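Local coordinates for protein laccase (Botrytis aclada, PDB 3SQR) that oxidises phenolic substrates such as hydroquinones with copper ions and reduces dioxygen to water, probably in lignin degradation and detoxification of lignin-derived products, at residues 402-407 against 529-534; 521-526 against 535-540. All coordinates share one frame; numbering follows the deposited sequence.

Interaction 1 (402-407 against 529-534); sequences FTWTIN and AWHASE. With CU (copper (II) ion), chain D; NAG (2-acetamido-2-deoxy-beta-D-glucopyranose), chain I.
The carbonyl oxygen of Glu534 takes the backbone N-H of Trp404 in a hydrogen bond of 2.9 Å between Trp404 N and Glu534 O. The same oxygen also receives a CA-H...O contact from Thr403. Glu534 is the first residue to leave helical geometry after helix 529-533, so the end of this short helix is fastened to the strand by main-chain atoms. The Glu534 side chain adds a second link: beyond CG it runs extended and brings OE1 to Trp404 NE1 at 3.0 Å, a weak hydrogen bond bent to 134°. On the way, its CG passes 3.3 Å from Phe402 O, and its CB lies 3.4 Å from Trp404 CD1. Phe402 turns CE1 over one face of the Trp404 indole, offset toward the rim.

The Trp404 indole also reaches His531, a ligand of the type 1 copper. Its chi1 sets CG anti to the carbonyl carbon, and chi2 of 93° turns the indole so that CZ2 sits over the centre of the imidazole face, 3.4 Å above its plane. The two rings meet obliquely, planes at 53°. The imidazole is held from two directions, by the indole over its face and by the 2.0 Å bond from His531 ND1 to the copper, which places Trp404 in the second shell, where it probably helps set the turn of the ligand ring. His463 and Cys526 complete the site, and the indole also meets the His463 ring, there edge-to-face.

Strand 402-406 is an outermost strand of its sheet, paired with strand 387-398 and followed by the glycosylated Asn407, while helix 210-217 packs against Ser533 and Glu534 through Trp214.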
loop_
_atom_site.group_PDB
_atom_site.type_symbol
_atom_site.label_atom_id
_atom_site.label_comp_id
_atom_site.label_asym_id
_atom_site.label_seq_id
_atom_site.Cartn_x
_atom_site.Cartn_y
_atom_site.Cartn_z
ATOM N N PHE A 402 6.612 -8.120 -21.512
ATOM C CA PHE A 402 6.916 -6.719 -21.254
ATOM C C PHE A 402 7.508 -6.625 -19.858
ATOM O O PHE A 402 6.917 -7.100 -18.910
ATOM C CB PHE A 402 5.641 -5.895 -21.295
ATOM C CG PHE A 402 5.848 -4.439 -21.183
ATOM C CD1 PHE A 402 5.964 -3.824 -19.934
ATOM C CD2 PHE A 402 5.872 -3.649 -22.315
ATOM C CE1 PHE A 402 6.144 -2.464 -19.833
ATOM C CE2 PHE A 402 6.047 -2.284 -22.215
ATOM C CZ PHE A 402 6.195 -1.695 -20.952
ATOM N N THR A 403 8.657 -5.994 -19.753
ATOM C CA THR A 403 9.317 -5.806 -18.479
ATOM C C THR A 403 9.661 -4.338 -18.342
ATOM O O THR A 403 9.957 -3.674 -19.331
ATOM C CB THR A 403 10.608 -6.594 -18.324
ATOM O OG1 THR A 403 11.587 -6.126 -19.270
ATOM C CG2 THR A 403 10.405 -8.077 -18.514
ATOM N N TRP A 404 9.640 -3.859 -17.100
ATOM C CA TRP A 404 10.202 -2.565 -16.728
ATOM C C TRP A 404 11.646 -2.768 -16.279
ATOM O O TRP A 404 11.958 -3.788 -15.634
ATOM C CB TRP A 404 9.398 -1.922 -15.579
ATOM C CG TRP A 404 7.957 -1.765 -15.865
ATOM C CD1 TRP A 404 6.989 -2.643 -15.549
ATOM C CD2 TRP A 404 7.329 -0.722 -16.624
ATOM N NE1 TRP A 404 5.778 -2.189 -16.000
ATOM C CE2 TRP A 404 5.948 -1.018 -16.669
ATOM C CE3 TRP A 404 7.800 0.424 -17.283
ATOM C CZ2 TRP A 404 5.037 -0.239 -17.337
ATOM C CZ3 TRP A 404 6.869 1.222 -17.938
ATOM C CH2 TRP A 404 5.505 0.887 -17.961
ATOM N N THR A 405 12.495 -1.764 -16.500
ATOM C CA THR A 405 13.845 -1.846 -16.075
ATOM C C THR A 405 14.209 -0.614 -15.284
ATOM O O THR A 405 13.665 0.450 -15.459
ATOM C CB THR A 405 14.810 -1.987 -17.298
ATOM O OG1 THR A 405 14.632 -0.812 -18.096
ATOM C CG2 THR A 405 14.506 -3.284 -18.123
ATOM N N ILE A 406 15.132 -0.831 -14.361
ATOM C CA ILE A 406 15.759 0.199 -13.554
ATOM C C ILE A 406 17.241 0.108 -13.853
ATOM O O ILE A 406 17.894 -0.916 -13.582
ATOM C CB ILE A 406 15.578 -0.107 -12.094
ATOM C CG1 ILE A 406 14.093 -0.399 -11.821
ATOM C CG2 ILE A 406 16.090 1.097 -11.255
ATOM C CD1 ILE A 406 13.354 0.769 -11.307
ATOM N N ASN A 407 17.752 1.174 -14.424
ATOM C CA ASN A 407 19.072 1.189 -15.028
ATOM C C ASN A 407 19.353 -0.068 -15.777
ATOM O O ASN A 407 20.341 -0.775 -15.537
ATOM C CB ASN A 407 20.099 1.439 -13.940
ATOM C CG ASN A 407 20.279 2.871 -13.707
ATOM O OD1 ASN A 407 19.321 3.613 -13.615
ATOM N ND2 ASN A 407 21.525 3.292 -13.597
ATOM N N ALA A 529 0.295 -3.595 -9.479
ATOM C CA ALA A 529 0.690 -4.952 -9.315
ATOM C C ALA A 529 1.289 -5.512 -10.592
ATOM O O ALA A 529 2.273 -6.230 -10.517
ATOM C CB ALA A 529 -0.513 -5.850 -8.812
ATOM N N TRP A 530 0.700 -5.174 -11.743
ATOM C CA TRP A 530 1.299 -5.601 -13.000
ATOM C C TRP A 530 2.723 -5.127 -13.140
ATOM O O TRP A 530 3.556 -5.933 -13.585
ATOM C CB TRP A 530 0.500 -5.145 -14.199
ATOM C CG TRP A 530 -0.974 -5.387 -14.116
ATOM C CD1 TRP A 530 -1.941 -4.464 -14.157
ATOM C CD2 TRP A 530 -1.631 -6.660 -14.052
ATOM N NE1 TRP A 530 -3.169 -5.057 -14.128
ATOM C CE2 TRP A 530 -2.991 -6.411 -14.097
ATOM C CE3 TRP A 530 -1.178 -7.987 -14.089
ATOM C CZ2 TRP A 530 -3.935 -7.439 -14.093
ATOM C CZ3 TRP A 530 -2.092 -8.990 -14.073
ATOM C CH2 TRP A 530 -3.461 -8.696 -14.066
ATOM N N HIS A 531 2.995 -3.876 -12.754
ATOM C CA HIS A 531 4.329 -3.282 -12.936
ATOM C C HIS A 531 5.320 -3.907 -11.984
ATOM O O HIS A 531 6.434 -4.250 -12.380
ATOM C CB HIS A 531 4.271 -1.770 -12.762
ATOM C CG HIS A 531 3.442 -1.091 -13.814
ATOM N ND1 HIS A 531 3.287 0.261 -13.884
ATOM C CD2 HIS A 531 2.692 -1.603 -14.826
ATOM C CE1 HIS A 531 2.506 0.565 -14.906
ATOM N NE2 HIS A 531 2.150 -0.557 -15.508
ATOM N N ALA A 532 4.899 -4.143 -10.753
ATOM C CA ALA A 532 5.725 -4.890 -9.819
ATOM C C ALA A 532 6.087 -6.247 -10.354
ATOM O O ALA A 532 7.244 -6.663 -10.326
ATOM C CB ALA A 532 5.000 -5.006 -8.404
ATOM N N SER A 533 5.089 -6.954 -10.861
ATOM C CA SER A 533 5.296 -8.293 -11.419
ATOM C C SER A 533 6.203 -8.286 -12.679
ATOM O O SER A 533 6.980 -9.261 -12.905
ATOM C CB SER A 533 3.975 -8.905 -11.759
ATOM O OG SER A 533 3.446 -9.482 -10.590
ATOM N N GLU A 534 6.149 -7.170 -13.398
ATOM C CA GLU A 534 7.003 -6.854 -14.556
ATOM C C GLU A 534 8.364 -6.309 -14.196
ATOM O O GLU A 534 9.087 -5.835 -15.057
ATOM C CB GLU A 534 6.224 -5.922 -15.481
ATOM C CG GLU A 534 5.095 -6.665 -16.149
ATOM C CD GLU A 534 3.939 -5.839 -16.603
ATOM O OE1 GLU A 534 4.017 -4.602 -16.577
ATOM O OE2 GLU A 534 2.898 -6.456 -17.006
HETATM CU CU CU D . 4.127 1.445 -12.474
HETATM C C1 NAG I . 21.823 4.682 -13.422
HETATM C C2 NAG I . 22.936 4.995 -12.431
HETATM C C3 NAG I . 23.224 6.488 -12.470
HETATM C C4 NAG I . 23.518 6.941 -13.886
HETATM C C5 NAG I . 22.296 6.616 -14.745
HETATM C C6 NAG I . 22.480 7.087 -16.198
HETATM C C7 NAG I . 23.204 3.568 -10.424
HETATM C C8 NAG I . 22.827 3.288 -8.990
HETATM N N2 NAG I . 22.640 4.600 -11.032
HETATM O O3 NAG I . 24.334 6.693 -11.641
HETATM O O4 NAG I . 23.707 8.339 -13.882
HETATM O O5 NAG I . 22.174 5.203 -14.707
HETATM O O6 NAG I . 23.617 6.418 -16.700
HETATM O O7 NAG I . 24.014 2.829 -10.974
#

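Interaction 2 (521-526 against 535-540); sequences SWLLHC and GLAMQF. With CU (copper (II) ion), chain E; CU (copper (II) ion), chain D.
Ser521 and Trp522 open an antiparallel pairing of neighbouring strands in the cupredoxin-like domain that carries the type 1 copper. Ser521 CA makes a CA-H...O contact with Phe540 O, the oxygen that also accepts the N-H of Trp522. Trp522 and Phe540 form a hydrogen-bonded pair, with both N...O distances, Trp522 N to Phe540 O and Phe540 N to Trp522 O, at 2.8 Å. Leu523 faces Gln539 in a non-hydrogen-bonded pair; its CD1 comes within 3.3 Å of Met538 O, while the amide of Gln539 is engaged by Thr419 and Tyr434.

Leu524 and Met538 are again bonded through both main chains. On the face they share with Phe540, Leu524 CB touches Met538 SD at 3.6 Å, and Leu524 CD1 meets the edge of the Phe540 ring in its plane. The Met538 chain, bent at chi2 and chi3, brings CE over one face of that ring.

On the other face, His525 packs CB against Ala537 CB. Its CG stands between the backbone N and the carbonyl carbon (chi1 65°), and the imidazole reaches a copper of the type 3 site through NE2; His170, His468 and a water are further ligands. His525 ND1 donates to Cys526 O at 2.8 Å, from well above the carbonyl plane, a bond that helps fix the ring's rotation.

Cys526 ends the pairing by donating N-H to Leu536 O. Adjacent His525 and Cys526 bind different coppers, consistent with the Cys-His electron route of multicopper oxidases to the trinuclear cluster. Cys526 SG binds the type 1 copper at 2.2 Å, and Leu536 CD1 lies 3.6 Å from the same copper ion.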
loop_
_atom_site.group_PDB
_atom_site.type_symbol
_atom_site.label_atom_id
_atom_site.label_comp_id
_atom_site.label_asym_id
_atom_site.label_seq_id
_atom_site.Cartn_x
_atom_site.Cartn_y
_atom_site.Cartn_z
ATOM N N SER A 521 17.242 -5.064 4.023
ATOM C CA SER A 521 17.114 -5.161 2.615
ATOM C C SER A 521 15.708 -4.722 2.307
ATOM O O SER A 521 14.757 -5.458 2.584
ATOM C CB SER A 521 17.332 -6.587 2.202
ATOM O OG SER A 521 16.500 -7.453 2.943
ATOM N N TRP A 522 15.625 -3.556 1.696
ATOM C CA TRP A 522 14.365 -2.837 1.533
ATOM C C TRP A 522 13.943 -2.689 0.085
ATOM O O TRP A 522 14.594 -2.025 -0.696
ATOM C CB TRP A 522 14.492 -1.487 2.218
ATOM C CG TRP A 522 14.904 -1.630 3.615
ATOM C CD1 TRP A 522 16.033 -1.125 4.213
ATOM C CD2 TRP A 522 14.222 -2.339 4.631
ATOM N NE1 TRP A 522 16.090 -1.466 5.481
ATOM C CE2 TRP A 522 14.989 -2.185 5.818
ATOM C CE3 TRP A 522 13.006 -3.000 4.707
ATOM C CZ2 TRP A 522 14.597 -2.697 7.027
ATOM C CZ3 TRP A 522 12.612 -3.534 5.937
ATOM C CH2 TRP A 522 13.427 -3.397 7.080
ATOM N N LEU A 523 12.846 -3.303 -0.237
ATOM C CA LEU A 523 12.285 -3.252 -1.569
ATOM C C LEU A 523 11.730 -1.846 -1.874
ATOM O O LEU A 523 11.170 -1.178 -0.990
ATOM C CB LEU A 523 11.178 -4.281 -1.711
ATOM C CG LEU A 523 10.597 -4.460 -3.121
ATOM C CD1 LEU A 523 11.710 -5.068 -4.058
ATOM C CD2 LEU A 523 9.375 -5.335 -3.095
ATOM N N LEU A 524 11.921 -1.382 -3.099
ATOM C CA LEU A 524 11.246 -0.187 -3.567
ATOM C C LEU A 524 10.665 -0.571 -4.925
ATOM O O LEU A 524 11.330 -1.179 -5.730
ATOM C CB LEU A 524 12.214 0.979 -3.730
ATOM C CG LEU A 524 11.604 2.210 -4.426
ATOM C CD1 LEU A 524 12.177 3.489 -3.826
ATOM C CD2 LEU A 524 11.804 2.106 -5.966
ATOM N N HIS A 525 9.395 -0.272 -5.142
ATOM C CA HIS A 525 8.746 -0.729 -6.323
ATOM C C HIS A 525 7.523 0.066 -6.634
ATOM O O HIS A 525 6.974 0.729 -5.756
ATOM C CB HIS A 525 8.351 -2.191 -6.177
ATOM C CG HIS A 525 7.333 -2.430 -5.121
ATOM N ND1 HIS A 525 6.003 -2.653 -5.401
ATOM C CD2 HIS A 525 7.448 -2.458 -3.773
ATOM C CE1 HIS A 525 5.355 -2.864 -4.270
ATOM N NE2 HIS A 525 6.203 -2.715 -3.266
ATOM N N CYS A 526 7.140 0.031 -7.906
ATOM C CA CYS A 526 5.815 0.494 -8.303
ATOM C C CYS A 526 4.775 -0.461 -7.703
ATOM O O CYS A 526 4.940 -1.702 -7.757
ATOM C CB CYS A 526 5.682 0.491 -9.822
ATOM S SG CYS A 526 4.088 1.058 -10.272
ATOM N N GLY A 535 8.727 -6.349 -12.913
ATOM C CA GLY A 535 10.003 -5.953 -12.486
ATOM C C GLY A 535 10.327 -4.495 -12.261
ATOM O O GLY A 535 11.536 -4.144 -12.164
ATOM N N LEU A 536 9.332 -3.625 -12.088
ATOM C CA LEU A 536 9.613 -2.258 -11.790
ATOM C C LEU A 536 9.908 -2.082 -10.322
ATOM O O LEU A 536 9.051 -1.685 -9.542
ATOM C CB LEU A 536 8.423 -1.324 -12.183
ATOM C CG LEU A 536 8.821 0.066 -12.588
ATOM C CD1 LEU A 536 7.617 0.823 -13.154
ATOM C CD2 LEU A 536 9.412 0.842 -11.454
ATOM N N ALA A 537 11.139 -2.323 -9.975
ATOM C CA ALA A 537 11.513 -2.480 -8.610
ATOM C C ALA A 537 13.014 -2.506 -8.479
ATOM O O ALA A 537 13.706 -2.939 -9.384
ATOM C CB ALA A 537 10.901 -3.803 -8.063
ATOM N N MET A 538 13.493 -2.105 -7.302
ATOM C CA MET A 538 14.841 -2.305 -6.917
ATOM C C MET A 538 14.859 -2.500 -5.395
ATOM O O MET A 538 13.808 -2.631 -4.776
ATOM C CB MET A 538 15.715 -1.166 -7.384
ATOM C CG MET A 538 15.172 0.187 -7.014
ATOM S SD MET A 538 15.383 0.519 -5.349
ATOM C CE MET A 538 17.215 0.646 -5.280
ATOM N N GLN A 539 16.021 -2.639 -4.815
ATOM C CA GLN A 539 16.087 -2.781 -3.384
ATOM C C GLN A 539 17.361 -2.194 -2.848
ATOM O O GLN A 539 18.372 -2.183 -3.516
ATOM C CB GLN A 539 15.913 -4.246 -2.960
ATOM C CG GLN A 539 17.056 -5.168 -3.365
ATOM C CD GLN A 539 16.739 -6.621 -3.100
ATOM O OE1 GLN A 539 16.629 -7.060 -1.961
ATOM N NE2 GLN A 539 16.607 -7.379 -4.176
ATOM N N PHE A 540 17.257 -1.662 -1.627
ATOM C CA PHE A 540 18.380 -1.092 -0.932
ATOM C C PHE A 540 18.877 -2.094 0.073
ATOM O O PHE A 540 18.117 -2.581 0.895
ATOM C CB PHE A 540 17.982 0.202 -0.226
ATOM C CG PHE A 540 17.494 1.244 -1.158
ATOM C CD1 PHE A 540 18.377 2.050 -1.853
ATOM C CD2 PHE A 540 16.122 1.422 -1.375
ATOM C CE1 PHE A 540 17.959 2.984 -2.713
ATOM C CE2 PHE A 540 15.648 2.422 -2.267
ATOM C CZ PHE A 540 16.548 3.192 -2.935
HETATM CU CU CU E . 6.039 -3.375 -1.392
HETATM CU CU CU D . 4.127 1.445 -12.474
HETATM O O HOH W 1 3.968 -3.329 -1.120
#

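How the interactions relate
Going from the N terminus, strand 402-406 comes first, and interaction 1 closes a long loop of 121 residues when helix 529-533 packs against it. Strand 520-526 lies inside that loop. Interaction 2 then closes a much shorter loop, in which the chain leaves Cys526, runs through the helix and turns back as strand 537-542. The segments alternate, so the two contacts cross and do not nest. Leu536 N meets His531 O in a probable hydrogen bond, part of the Schellman motif at Gly535, and Trp404 CB packs on Leu536 CB. Together the two interactions tie the two sheets of the domain around the type 1 copper, which has ligands in both contacts.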